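Side-chain contact in type I modular polyketide synthase (Streptomyces albus subsp. albus, PDB 6IYR), which probably loads an extender acyl unit, such as malonyl from malonyl-CoA, during salinomycin assembly, serving as the acyltransferase domain of module 8: residues Ala230-Leu235 against Thr362-Glu367. Numbering follows the deposited sequence.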
loop_
_atom_site.group_PDB
_atom_site.type_symbol
_atom_site.label_atom_id
_atom_site.label_comp_id
_atom_site.label_asym_id
_atom_site.label_seq_id
_atom_site.Cartn_x
_atom_site.Cartn_y
_atom_site.Cartn_z
ATOM N N ALA A 230 -10.242 -4.518 7.740
ATOM C CA ALA A 230 -11.162 -5.596 7.473
ATOM C C ALA A 230 -12.210 -5.779 8.584
ATOM O O ALA A 230 -13.167 -6.531 8.410
ATOM C CB ALA A 230 -10.382 -6.898 7.299
ATOM N N GLY A 231 -11.950 -5.213 9.752
ATOM C CA GLY A 231 -12.870 -5.259 10.870
ATOM C C GLY A 231 -12.634 -6.435 11.804
ATOM O O GLY A 231 -13.357 -6.593 12.769
ATOM N N ALA A 232 -11.563 -7.197 11.598
ATOM C CA ALA A 232 -11.238 -8.306 12.510
ATOM C C ALA A 232 -10.671 -7.861 13.862
ATOM O O ALA A 232 -10.785 -8.567 14.886
ATOM C CB ALA A 232 -10.328 -9.284 11.827
ATOM N N LEU A 233 -10.171 -6.638 13.912
ATOM C CA LEU A 233 -9.905 -5.989 15.194
ATOM C C LEU A 233 -10.536 -4.626 15.179
ATOM O O LEU A 233 -10.573 -3.979 14.118
ATOM C CB LEU A 233 -8.394 -5.795 15.432
ATOM C CG LEU A 233 -7.528 -7.063 15.548
ATOM C CD1 LEU A 233 -6.033 -6.724 15.511
ATOM C CD2 LEU A 233 -7.866 -7.784 16.836
ATOM N N SER A 234 -10.943 -4.169 16.366
ATOM C CA SER A 234 -11.342 -2.800 16.550
ATOM C C SER A 234 -10.118 -1.968 16.353
ATOM O O SER A 234 -8.995 -2.451 16.544
ATOM C CB SER A 234 -11.898 -2.545 17.961
ATOM O OG SER A 234 -10.931 -2.807 18.983
ATOM N N LEU A 235 -10.339 -0.677 16.187
ATOM C CA LEU A 235 -9.232 0.242 15.990
ATOM C C LEU A 235 -8.382 0.264 17.247
ATOM O O LEU A 235 -7.170 0.337 17.170
ATOM C CB LEU A 235 -9.752 1.646 15.742
ATOM C CG LEU A 235 -9.235 2.484 14.578
ATOM C CD1 LEU A 235 -8.934 3.906 15.001
ATOM C CD2 LEU A 235 -8.101 1.880 13.794
ATOM N N THR A 362 -11.774 -14.054 13.985
ATOM C CA THR A 362 -11.789 -14.346 15.388
ATOM C C THR A 362 -10.515 -15.050 15.835
ATOM O O THR A 362 -10.242 -15.083 17.011
ATOM C CB THR A 362 -12.955 -15.303 15.749
ATOM O OG1 THR A 362 -12.999 -16.348 14.784
ATOM C CG2 THR A 362 -14.310 -14.579 15.762
ATOM N N ASP A 363 -9.812 -15.685 14.904
ATOM C CA ASP A 363 -8.486 -16.285 15.155
ATOM C C ASP A 363 -7.281 -15.289 15.261
ATOM O O ASP A 363 -6.159 -15.679 15.603
ATOM C CB ASP A 363 -8.185 -17.358 14.095
ATOM C CG ASP A 363 -8.676 -16.988 12.687
ATOM O OD1 ASP A 363 -9.374 -15.971 12.514
ATOM O OD2 ASP A 363 -8.366 -17.737 11.730
ATOM N N LEU A 364 -7.512 -13.990 15.100
ATOM C CA LEU A 364 -6.380 -13.061 15.125
ATOM C C LEU A 364 -6.034 -12.636 16.509
ATOM O O LEU A 364 -6.126 -11.455 16.872
ATOM C CB LEU A 364 -6.618 -11.855 14.212
ATOM C CG LEU A 364 -7.028 -12.247 12.784
ATOM C CD1 LEU A 364 -7.048 -11.076 11.809
ATOM C CD2 LEU A 364 -6.070 -13.305 12.284
ATOM N N ASP A 365 -5.690 -13.620 17.332
ATOM C CA ASP A 365 -5.449 -13.341 18.717
ATOM C C ASP A 365 -3.938 -13.171 18.942
ATOM O O ASP A 365 -3.150 -13.198 17.974
ATOM C CB ASP A 365 -6.022 -14.452 19.592
ATOM C CG ASP A 365 -5.470 -15.817 19.257
ATOM O OD1 ASP A 365 -4.422 -15.952 18.579
ATOM O OD2 ASP A 365 -6.109 -16.783 19.685
ATOM N N ALA A 366 -3.535 -13.109 20.208
ATOM C CA ALA A 366 -2.133 -12.863 20.586
ATOM C C ALA A 366 -1.171 -13.842 19.926
ATOM O O ALA A 366 -0.115 -13.447 19.404
ATOM C CB ALA A 366 -1.958 -12.881 22.099
ATOM N N GLU A 367 -1.588 -15.095 19.860
ATOM C CA GLU A 367 -0.752 -16.141 19.341
ATOM C C GLU A 367 -0.587 -15.922 17.839
ATOM O O GLU A 367 0.490 -16.166 17.313
ATOM C CB GLU A 367 -1.351 -17.517 19.667
ATOM C CG GLU A 367 -0.665 -18.716 19.004
ATOM C CD GLU A 367 0.782 -18.962 19.458
ATOM O OE1 GLU A 367 1.627 -19.337 18.599
ATOM O OE2 GLU A 367 1.077 -18.811 20.667
#
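Both leucines of this contact, L364 and L233, set CG trans to the carbonyl carbon (chi1 -52° in L364), and a nearly extended second torsion, chi2 -171° in L364, carries CD1 out to the methyl of A232. There L364 CD1 lies 3.7 Å from A232 CB, a methyl-to-methyl touch between two side chains whose CB atoms both point across the gap. L233 starts off alongside the other segment, yet its branch end swings over so that CD2 stands 4.1 Å from L364 O, a van der Waals approach to a carbonyl. That oxygen also accepts a hydrogen bond from W369 NE1 of helix 366-374.

The joint is small, 128 Å² summed over both sides. No hydrogen bond crosses it: it consists of one methyl-methyl touch and one methyl set against a carbonyl oxygen, and the three touching residues are buried. It joins the loop linking helices 222-230 and 235-248 to the turn leading into helix 366-374, within the acyltransferase domain; A227 of helix 222-230 touches both leucines. That helix starts at the last glycine of a GxSxG sequence (G218, S220, G222) consistent with a nucleophile elbow, as in related acyltransferases.

L364 centres an inverse gamma turn, with D365 N bonded to D363 O at 2.7 Å, and D365 then occupies the N-cap, its OD1 taking a weak bond from E367 N (3.2 Å, 123° at the hydrogen) besides a hydrogen bond from Y368 N. On the other segment A232 also packs on A346, and L233 on P343.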